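Local coordinates for protein type-2 restriction enzyme AgeI (Thalassobius gelatinovorus, PDB 5DWA) that recognises the double-stranded DNA sequence 5'-ACCGGT-3' and cuts it after the first A, acting as a type II restriction endonuclease, at residues Gln27-Asp30 with Tyr31-Leu35; Glu94-Glu97 with Val98-Glu102; Lys123-Ala126 with Leu127-Gly131; Ala249-Ser253 with Gly254-Tyr258. All blocks are in the same frame, centred on the assembly; numbering follows the deposited sequence. Where two conformers were deposited one is given.

Contact 1: Gln27-Asp30 with Tyr31-Leu35; sequences QISD and YFVPL
Pro34 sits one turn beyond Asp30, and the pair marks a proline kink near the C-terminal end of helix 22-36. The ring of Pro34 lies against the carbonyl of Asp30, with CG 3.4 Å from Asp30 O. Proline has no N-H, so this carbonyl lacks the usual i to i+4 bond. The bond before it is intact and rather straight: Val33 N donates to Ser29 O at 2.8 Å and 165°. Val33 CG2 packs on the same oxygen, 3.2 Å from Ser29 O. Further back, Phe32 N reaches Ile28 O at 3.0 Å and Tyr31 N reaches Gln27 O at 3.2 Å. Tyr31 N also makes a weak bond to Ile28 O. Past the proline, Leu35 N turns to Phe32 O at 2.8 Å, a tighter i to i+3 step. With CG anti to the backbone N (chi1 176°), the Tyr31 ring leans toward the following turn, and Leu35 CD1 rests over one face, toward the rim.

Two neighbouring helices pack on this one. Ile28, Tyr31, Phe32 and Leu35 touch helix 43-57, while Phe32 and Val33 reach Ile74 of helix 63-78. Asp30 turns its carboxylate back to Gln26, whose NE2 bonds to OD1. At the kink itself, Pro34 CD comes to 3.2 Å from Asp30 O, at the place where an N-H would otherwise approach.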
loop_
_atom_site.group_PDB
_atom_site.type_symbol
_atom_site.label_atom_id
_atom_site.label_comp_id
_atom_site.label_asym_id
_atom_site.label_seq_id
_atom_site.Cartn_x
_atom_site.Cartn_y
_atom_site.Cartn_z
ATOM N N GLN A 27 33.443 5.211 2.038
ATOM C CA GLN A 27 33.469 5.605 0.628
ATOM C C GLN A 27 32.050 5.803 0.111
ATOM O O GLN A 27 31.753 6.785 -0.568
ATOM C CB GLN A 27 34.184 4.557 -0.227
ATOM C CG GLN A 27 35.677 4.433 0.008
ATOM C CD GLN A 27 36.280 3.276 -0.763
ATOM O OE1 GLN A 27 36.997 2.447 -0.204
ATOM N NE2 GLN A 27 35.985 3.210 -2.056
ATOM N N ILE A 28 31.179 4.854 0.439
ATOM C CA ILE A 28 29.789 4.936 0.020
ATOM C C ILE A 28 29.130 6.150 0.666
ATOM O O ILE A 28 28.427 6.913 0.008
ATOM C CB ILE A 28 29.022 3.655 0.391
ATOM C CG1 ILE A 28 29.577 2.460 -0.391
ATOM C CG2 ILE A 28 27.525 3.821 0.119
ATOM C CD1 ILE A 28 29.145 1.100 0.145
ATOM N N SER A 29 29.378 6.331 1.959
ATOM C CA SER A 29 28.816 7.460 2.687
ATOM C C SER A 29 29.287 8.789 2.098
ATOM O O SER A 29 28.492 9.710 1.919
ATOM C CB SER A 29 29.185 7.374 4.169
ATOM O OG SER A 29 28.533 8.392 4.906
ATOM N N ASP A 30 30.577 8.879 1.784
ATOM C CA ASP A 30 31.154 10.103 1.233
ATOM C C ASP A 30 30.554 10.494 -0.117
ATOM O O ASP A 30 30.475 11.678 -0.448
ATOM C CB ASP A 30 32.674 9.970 1.085
ATOM C CG ASP A 30 33.400 9.985 2.423
ATOM O OD1 ASP A 30 32.770 10.334 3.443
ATOM O OD2 ASP A 30 34.605 9.654 2.444
ATOM N N TYR A 31 30.147 9.498 -0.897
ATOM C CA TYR A 31 29.502 9.762 -2.181
ATOM C C TYR A 31 28.042 10.166 -1.989
ATOM O O TYR A 31 27.556 11.111 -2.600
ATOM C CB TYR A 31 29.593 8.535 -3.089
ATOM C CG TYR A 31 28.872 8.695 -4.406
ATOM C CD1 TYR A 31 29.315 9.609 -5.351
ATOM C CD2 TYR A 31 27.753 7.932 -4.709
ATOM C CE1 TYR A 31 28.662 9.761 -6.567
ATOM C CE2 TYR A 31 27.093 8.077 -5.919
ATOM C CZ TYR A 31 27.553 8.994 -6.841
ATOM O OH TYR A 31 26.902 9.137 -8.044
ATOM N N PHE A 32 27.361 9.453 -1.101
ATOM C CA PHE A 32 25.908 9.560 -0.975
ATOM C C PHE A 32 25.439 10.728 -0.101
ATOM O O PHE A 32 24.514 11.441 -0.475
ATOM C CB PHE A 32 25.365 8.235 -0.434
ATOM C CG PHE A 32 23.867 8.188 -0.263
ATOM C CD1 PHE A 32 23.011 8.601 -1.272
ATOM C CD2 PHE A 32 23.321 7.672 0.907
ATOM C CE1 PHE A 32 21.634 8.523 -1.110
ATOM C CE2 PHE A 32 21.949 7.589 1.078
ATOM C CZ PHE A 32 21.104 8.016 0.079
ATOM N N VAL A 33 26.073 10.928 1.052
ATOM C CA VAL A 33 25.635 11.976 1.972
ATOM C C VAL A 33 25.480 13.345 1.295
ATOM O O VAL A 33 24.440 13.985 1.457
ATOM C CB VAL A 33 26.585 12.106 3.185
ATOM C CG1 VAL A 33 26.291 13.384 3.960
ATOM C CG2 VAL A 33 26.453 10.888 4.094
ATOM N N PRO A 34 26.485 13.792 0.512
ATOM C CA PRO A 34 26.310 15.122 -0.084
ATOM C C PRO A 34 25.196 15.196 -1.127
ATOM O O PRO A 34 24.832 16.294 -1.543
ATOM C CB PRO A 34 27.669 15.399 -0.745
ATOM C CG PRO A 34 28.619 14.457 -0.120
ATOM C CD PRO A 34 27.810 13.232 0.193
ATOM N N LEU A 35 24.661 14.048 -1.538
ATOM C CA LEU A 35 23.616 14.020 -2.553
ATOM C C LEU A 35 22.221 14.110 -1.943
ATOM O O LEU A 35 21.264 14.467 -2.633
ATOM C CB LEU A 35 23.715 12.743 -3.392
ATOM C CG LEU A 35 25.039 12.473 -4.106
ATOM C CD1 LEU A 35 24.934 11.190 -4.933
ATOM C CD2 LEU A 35 25.426 13.653 -4.989
#

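Contact 2: Glu94-Glu97 with Val98-Glu102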
loop_
_atom_site.group_PDB
_atom_site.type_symbol
_atom_site.label_atom_id
_atom_site.label_comp_id
_atom_site.label_asym_id
_atom_site.label_seq_id
_atom_site.Cartn_x
_atom_site.Cartn_y
_atom_site.Cartn_z
ATOM N N GLU A 94 11.069 4.989 -6.821
ATOM C CA GLU A 94 11.555 5.436 -8.116
ATOM C C GLU A 94 13.072 5.281 -8.230
ATOM O O GLU A 94 13.605 5.071 -9.325
ATOM C CB GLU A 94 11.138 6.885 -8.369
ATOM C CG GLU A 94 9.623 7.025 -8.492
ATOM C CD GLU A 94 9.171 8.368 -9.028
ATOM O OE1 GLU A 94 9.961 9.330 -8.973
ATOM O OE2 GLU A 94 8.019 8.448 -9.523
ATOM N N ALA A 95 13.778 5.361 -7.110
ATOM C CA ALA A 95 15.226 5.186 -7.157
ATOM C C ALA A 95 15.609 3.782 -7.617
ATOM O O ALA A 95 16.606 3.614 -8.307
ATOM C CB ALA A 95 15.845 5.481 -5.801
ATOM N N PHE A 96 14.838 2.765 -7.237
ATOM C CA PHE A 96 15.174 1.412 -7.669
ATOM C C PHE A 96 14.963 1.269 -9.189
ATOM O O PHE A 96 15.754 0.617 -9.879
ATOM C CB PHE A 96 14.357 0.385 -6.874
ATOM C CG PHE A 96 14.668 -1.043 -7.223
ATOM C CD1 PHE A 96 15.972 -1.484 -7.361
ATOM C CD2 PHE A 96 13.638 -1.950 -7.397
ATOM C CE1 PHE A 96 16.240 -2.811 -7.676
ATOM C CE2 PHE A 96 13.893 -3.277 -7.718
ATOM C CZ PHE A 96 15.196 -3.709 -7.858
ATOM N N GLU A 97 13.908 1.890 -9.713
ATOM C CA GLU A 97 13.729 1.973 -11.170
ATOM C C GLU A 97 14.944 2.621 -11.846
ATOM O O GLU A 97 15.459 2.101 -12.839
ATOM C CB GLU A 97 12.482 2.766 -11.521
ATOM C CG GLU A 97 11.205 2.200 -10.918
ATOM C CD GLU A 97 10.028 3.085 -11.253
ATOM O OE1 GLU A 97 9.641 3.121 -12.436
ATOM O OE2 GLU A 97 9.519 3.777 -10.351
ATOM N N VAL A 98 15.381 3.765 -11.320
ATOM C CA VAL A 98 16.572 4.446 -11.844
ATOM C C VAL A 98 17.769 3.506 -11.862
ATOM O O VAL A 98 18.490 3.423 -12.849
ATOM C CB VAL A 98 16.926 5.701 -11.014
ATOM C CG1 VAL A 98 18.325 6.226 -11.382
ATOM C CG2 VAL A 98 15.891 6.784 -11.226
ATOM N N ALA A 99 17.976 2.796 -10.763
ATOM C CA ALA A 99 19.116 1.898 -10.639
ATOM C C ALA A 99 19.037 0.722 -11.620
ATOM O O ALA A 99 20.050 0.345 -12.204
ATOM C CB ALA A 99 19.230 1.390 -9.207
ATOM N N LEU A 100 17.849 0.146 -11.806
ATOM C CA LEU A 100 17.685 -0.959 -12.751
ATOM C C LEU A 100 18.068 -0.534 -14.169
ATOM O O LEU A 100 18.781 -1.253 -14.874
ATOM C CB LEU A 100 16.247 -1.484 -12.745
ATOM C CG LEU A 100 15.873 -2.366 -11.564
ATOM C CD1 LEU A 100 14.362 -2.596 -11.583
ATOM C CD2 LEU A 100 16.624 -3.687 -11.632
ATOM N N VAL A 101 17.593 0.639 -14.580
ATOM C CA VAL A 101 17.856 1.155 -15.919
ATOM C C VAL A 101 19.343 1.464 -16.094
ATOM O O VAL A 101 19.953 1.080 -17.104
ATOM C CB VAL A 101 17.026 2.417 -16.200
ATOM C CG1 VAL A 101 17.456 3.070 -17.515
ATOM C CG2 VAL A 101 15.547 2.085 -16.228
ATOM N N GLU A 102 19.924 2.126 -15.098
ATOM C CA GLU A 102 21.341 2.497 -15.139
ATOM C C GLU A 102 22.246 1.267 -15.220
ATOM O O GLU A 102 23.216 1.243 -15.988
ATOM C CB GLU A 102 21.705 3.335 -13.910
ATOM C CG GLU A 102 23.157 3.810 -13.868
ATOM C CD GLU A 102 23.430 4.934 -14.841
ATOM O OE1 GLU A 102 22.584 5.848 -14.962
ATOM O OE2 GLU A 102 24.492 4.902 -15.494
#
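Leu100 follows Phe96 by one turn of helix 84-109, and the two are joined through both backbone and side chain. Leu100 N donates to Phe96 O at 2.9 Å. The neighbouring bonds are equally regular: Val98 N to Glu94 O at 3.0 Å, Ala99 N to Ala95 O at 2.9 Å and Val101 N to Glu97 O at 3.1 Å. Each of the four carbonyls therefore has its helical donor. Methyl groups crowd in beside them, with Val98 CG2 at 3.4 Å from Glu94 O and Val101 CG2 at 3.4 Å from Glu97 O.

Phe96 has CG anti to its backbone N (chi1 -178°), which sends the ring out from the helix while its end leans toward the next turn. There Leu100 CD1 stands over one ring face, 4.1 Å from the Phe96 centroid, in a CH-pi contact. Both side chains touch Ala167 of strand 159-168.

Off this turn, Glu94 OE1 forms a salt bridge with Arg44 and Glu102 OE1 bonds to Gln49. Glu97 packs against Phe119, Asp142 and Val143. The chemistry implies a helix with apolar contacts to both the sheet and helix 43-57, while Arg44 probably offsets the charge of Glu94, whose side chain packs on a DNA sugar.

Contact 3: Lys123-Ala126 with Leu127-Gly131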
loop_
_atom_site.group_PDB
_atom_site.type_symbol
_atom_site.label_atom_id
_atom_site.label_comp_id
_atom_site.label_asym_id
_atom_site.label_seq_id
_atom_site.Cartn_x
_atom_site.Cartn_y
_atom_site.Cartn_z
ATOM N N LYS A 123 3.756 7.097 -19.030
ATOM C CA LYS A 123 3.054 5.830 -18.897
ATOM C C LYS A 123 1.939 5.639 -19.933
ATOM O O LYS A 123 1.753 4.532 -20.436
ATOM C CB LYS A 123 2.496 5.684 -17.477
ATOM C CG LYS A 123 2.060 4.279 -17.153
ATOM C CD LYS A 123 1.921 4.056 -15.645
ATOM C CE LYS A 123 3.255 3.750 -14.967
ATOM N NZ LYS A 123 3.030 3.342 -13.544
ATOM N N GLY A 124 1.217 6.710 -20.259
ATOM C CA GLY A 124 0.102 6.626 -21.190
ATOM C C GLY A 124 0.475 6.056 -22.546
ATOM O O GLY A 124 -0.197 5.159 -23.052
ATOM N N LEU A 125 1.554 6.566 -23.126
ATOM C CA LEU A 125 2.006 6.087 -24.429
ATOM C C LEU A 125 2.549 4.670 -24.326
ATOM O O LEU A 125 2.262 3.817 -25.172
ATOM C CB LEU A 125 3.067 7.031 -25.011
ATOM C CG LEU A 125 3.708 6.601 -26.332
ATOM C CD1 LEU A 125 2.683 6.548 -27.454
ATOM C CD2 LEU A 125 4.831 7.557 -26.691
ATOM N N ALA A 126 3.306 4.408 -23.265
ATOM C CA ALA A 126 3.876 3.087 -23.068
ATOM C C ALA A 126 2.785 2.020 -22.973
ATOM O O ALA A 126 2.877 0.976 -23.621
ATOM C CB ALA A 126 4.752 3.073 -21.822
ATOM N N LEU A 127 1.751 2.285 -22.172
ATOM C CA LEU A 127 0.648 1.342 -22.009
ATOM C C LEU A 127 -0.113 1.158 -23.326
ATOM O O LEU A 127 -0.549 0.055 -23.645
ATOM C CB LEU A 127 -0.309 1.802 -20.904
ATOM C CG LEU A 127 0.320 1.808 -19.507
ATOM C CD1 LEU A 127 -0.676 2.267 -18.450
ATOM C CD2 LEU A 127 0.875 0.431 -19.170
ATOM N N THR A 128 -0.258 2.243 -24.080
ATOM C CA THR A 128 -0.932 2.179 -25.373
ATOM C C THR A 128 -0.162 1.293 -26.333
ATOM O O THR A 128 -0.749 0.452 -27.029
ATOM C CB THR A 128 -1.100 3.572 -25.988
ATOM O OG1 THR A 128 -1.903 4.375 -25.116
ATOM C CG2 THR A 128 -1.763 3.477 -27.370
ATOM N N ARG A 129 1.152 1.478 -26.367
ATOM C CA ARG A 129 2.003 0.673 -27.232
ATOM C C ARG A 129 2.024 -0.780 -26.771
ATOM O O ARG A 129 2.145 -1.686 -27.590
ATOM C CB ARG A 129 3.416 1.261 -27.278
ATOM C CG ARG A 129 3.471 2.646 -27.914
ATOM C CD ARG A 129 4.852 3.264 -27.779
ATOM N NE ARG A 129 5.863 2.468 -28.469
ATOM C CZ ARG A 129 7.032 2.106 -27.945
ATOM N NH1 ARG A 129 7.351 2.447 -26.699
ATOM N NH2 ARG A 129 7.879 1.377 -28.661
ATOM N N MET A 130 1.877 -1.000 -25.462
ATOM C CA MET A 130 1.781 -2.348 -24.908
ATOM C C MET A 130 0.486 -3.044 -25.283
ATOM O O MET A 130 0.402 -4.273 -25.255
ATOM C CB MET A 130 1.881 -2.315 -23.381
ATOM C CG MET A 130 3.276 -2.207 -22.838
ATOM S SD MET A 130 3.232 -2.317 -21.044
ATOM C CE MET A 130 4.894 -1.785 -20.654
ATOM N N GLY A 131 -0.535 -2.251 -25.594
ATOM C CA GLY A 131 -1.850 -2.779 -25.894
ATOM C C GLY A 131 -2.660 -3.062 -24.646
ATOM O O GLY A 131 -3.555 -3.903 -24.675
#
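Thr128 has OG1 beside its own backbone N (chi1 -61°), which swings the hydroxyl back over the preceding turn to Gly124. OG1 donates to Gly124 O at 2.8 Å, and Thr128 N binds the same oxygen at 3.1 Å. The two donors come from opposite faces of the carbonyl plane, so one oxygen is gripped twice. Leu127 is turned the same way (chi1 -65°), while Lys123 CG lies anti to its N (chi1 -166°). This brings Leu127 CD1 to 3.6 Å from Lys123 CG. Beside them Leu127 N bonds to Lys123 O at 2.8 Å. On another side of the helix the aliphatic part of Arg129 crosses Leu125, with Arg129 CD 3.8 Å from Leu125 CG.

The charged ends lead away. Lys123 NZ bonds to the carbonyls of Arg139 and Val141. Arg129 forms a salt bridge with Glu146, and its NE bonds to Ser153 O. Ala126 and Met130 pack on Met144 of strand 143-148, which seats the helix on the sheet.

The chain leaves the helix at Gly131, where phi turns positive. Gly131 N bonds to Thr128 O at 3.1 Å and weakly to Leu127 O. That ending of helix 123-130 is a Schellman motif.

Contact 4: Ala249-Ser253 with Gly254-Tyr258; sequences ATTPS and GRHIY
Thr251 and Gly254 close a type I beta turn with Pro252 and Ser253 at its corners, just ahead of strand 257-259. The backbone bond runs from Gly254 N to Thr251 O at 3.1 Å, and Gly254 follows with a positive phi of 85°.

Hydroxyl bonds fix the turn. Thr251 OG1 donates to Arg255 O at 2.8 Å and weakly accepts from Gly254 N. Ser253 OG accepts from Arg255 N at 3.1 Å, which makes an ST turn. Its chi1 of 70° sets OG between the backbone N and the carbonyl carbon, facing that N-H. The same OG also bonds to Ile228 O of helix 223-230.

The His256 ring adds polar and apolar contacts. NE2 donates to Ala249 O at 3.1 Å and 162°. The oxygen lies close to the ring plane, although NE2 stands above the plane of the Ala249 carbonyl. ND1 makes a weak bond to Gly254 O. Thr251 CG2 sits over one face, toward the rim, 4.2 Å from the ring centroid, in a CH-pi contact.

Such chemistry implies a surface loop held by its own short polar side chains. The imidazole carries hydrogen on NE2, and two carbonyls near its nitrogens may favour the charged form.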
loop_
_atom_site.group_PDB
_atom_site.type_symbol
_atom_site.label_atom_id
_atom_site.label_comp_id
_atom_site.label_asym_id
_atom_site.label_seq_id
_atom_site.Cartn_x
_atom_site.Cartn_y
_atom_site.Cartn_z
ATOM N N ALA A 249 14.249 -26.615 -9.347
ATOM C CA ALA A 249 14.361 -26.785 -10.794
ATOM C C ALA A 249 12.996 -26.750 -11.480
ATOM O O ALA A 249 12.870 -26.284 -12.612
ATOM C CB ALA A 249 15.079 -28.084 -11.117
ATOM N N THR A 250 11.975 -27.248 -10.792
ATOM C CA THR A 250 10.622 -27.212 -11.322
ATOM C C THR A 250 9.672 -26.552 -10.334
ATOM O O THR A 250 9.799 -26.716 -9.120
ATOM C CB THR A 250 10.095 -28.625 -11.651
ATOM O OG1 THR A 250 9.872 -29.349 -10.434
ATOM C CG2 THR A 250 11.087 -29.385 -12.524
ATOM N N THR A 251 8.727 -25.789 -10.867
ATOM C CA THR A 251 7.657 -25.217 -10.069
ATOM C C THR A 251 6.337 -25.585 -10.734
ATOM O O THR A 251 6.309 -25.844 -11.936
ATOM C CB THR A 251 7.788 -23.682 -9.939
ATOM O OG1 THR A 251 7.597 -23.076 -11.220
ATOM C CG2 THR A 251 9.158 -23.293 -9.393
ATOM N N PRO A 252 5.246 -25.631 -9.955
ATOM C CA PRO A 252 3.934 -25.978 -10.513
ATOM C C PRO A 252 3.524 -25.070 -11.670
ATOM O O PRO A 252 2.950 -25.539 -12.652
ATOM C CB PRO A 252 2.992 -25.803 -9.319
ATOM C CG PRO A 252 3.852 -26.068 -8.132
ATOM C CD PRO A 252 5.205 -25.509 -8.485
ATOM N N SER A 253 3.841 -23.783 -11.567
ATOM C CA SER A 253 3.472 -22.831 -12.608
ATOM C C SER A 253 4.477 -22.770 -13.754
ATOM O O SER A 253 4.165 -22.266 -14.828
ATOM C CB SER A 253 3.314 -21.435 -12.010
ATOM O OG SER A 253 4.574 -20.919 -11.633
ATOM N N GLY A 254 5.692 -23.256 -13.513
ATOM C CA GLY A 254 6.761 -23.155 -14.489
ATOM C C GLY A 254 7.502 -21.825 -14.410
ATOM O O GLY A 254 8.441 -21.582 -15.161
ATOM N N ARG A 255 7.067 -20.969 -13.489
ATOM C CA ARG A 255 7.679 -19.660 -13.283
ATOM C C ARG A 255 8.638 -19.728 -12.109
ATOM O O ARG A 255 8.364 -20.405 -11.119
ATOM C CB ARG A 255 6.610 -18.599 -13.033
ATOM C CG ARG A 255 5.503 -18.580 -14.082
ATOM C CD ARG A 255 6.058 -18.289 -15.461
ATOM N NE ARG A 255 4.991 -18.212 -16.456
ATOM C CZ ARG A 255 5.175 -17.888 -17.732
ATOM N NH1 ARG A 255 6.389 -17.607 -18.181
ATOM N NH2 ARG A 255 4.138 -17.845 -18.559
ATOM N N HIS A 256 9.744 -18.996 -12.203
ATOM C CA HIS A 256 10.819 -19.149 -11.235
ATOM C C HIS A 256 11.233 -17.857 -10.551
ATOM O O HIS A 256 11.067 -16.771 -11.098
ATOM C CB HIS A 256 12.035 -19.763 -11.920
ATOM C CG HIS A 256 11.840 -21.191 -12.319
ATOM N ND1 HIS A 256 11.022 -21.568 -13.363
ATOM C CD2 HIS A 256 12.350 -22.334 -11.806
ATOM C CE1 HIS A 256 11.041 -22.885 -13.478
ATOM N NE2 HIS A 256 11.841 -23.373 -12.546
ATOM N N ILE A 257 11.747 -18.009 -9.334
ATOM C CA ILE A 257 12.457 -16.953 -8.623
ATOM C C ILE A 257 13.958 -17.179 -8.797
ATOM O O ILE A 257 14.475 -18.257 -8.468
ATOM C CB ILE A 257 12.096 -16.936 -7.124
ATOM C CG1 ILE A 257 10.640 -16.520 -6.923
ATOM C CG2 ILE A 257 13.014 -15.995 -6.356
ATOM C CD1 ILE A 257 10.048 -16.983 -5.604
ATOM N N TYR A 258 14.637 -16.172 -9.345
ATOM C CA TYR A 258 16.090 -16.172 -9.518
ATOM C C TYR A 258 16.730 -15.182 -8.552
ATOM O O TYR A 258 16.120 -14.181 -8.187
ATOM C CB TYR A 258 16.472 -15.819 -10.960
ATOM C CG TYR A 258 15.892 -16.768 -11.984
ATOM C CD1 TYR A 258 16.488 -17.999 -12.234
ATOM C CD2 TYR A 258 14.741 -16.440 -12.690
ATOM C CE1 TYR A 258 15.955 -18.877 -13.163
ATOM C CE2 TYR A 258 14.203 -17.309 -13.616
ATOM C CZ TYR A 258 14.812 -18.524 -13.849
ATOM O OH TYR A 258 14.271 -19.387 -14.777
#

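In the fold
Contacts 1 to 4 follow one another along the chain. Contact 1 lies on helix 22-36, in the N-terminal helical part, and contact 2 on helix 84-109. Their centres are about 18 Å apart, with helix 43-57 touching both. Contact 3, on helix 123-130, is about 20 Å from contact 2 between centres, and both pack on strands 143-148 and 159-168. Contact 4 leads into strand 257-259, an outermost strand of the same six-stranded mixed sheet, and lies across the chain's centre from contact 1, about 39 Å between centres. Helix 84-109 is central, linking the helical part to the sheet of the PD-(D/E)XK nuclease core. Contact 2 comes nearest the DNA, at about 4 Å between nearest atoms.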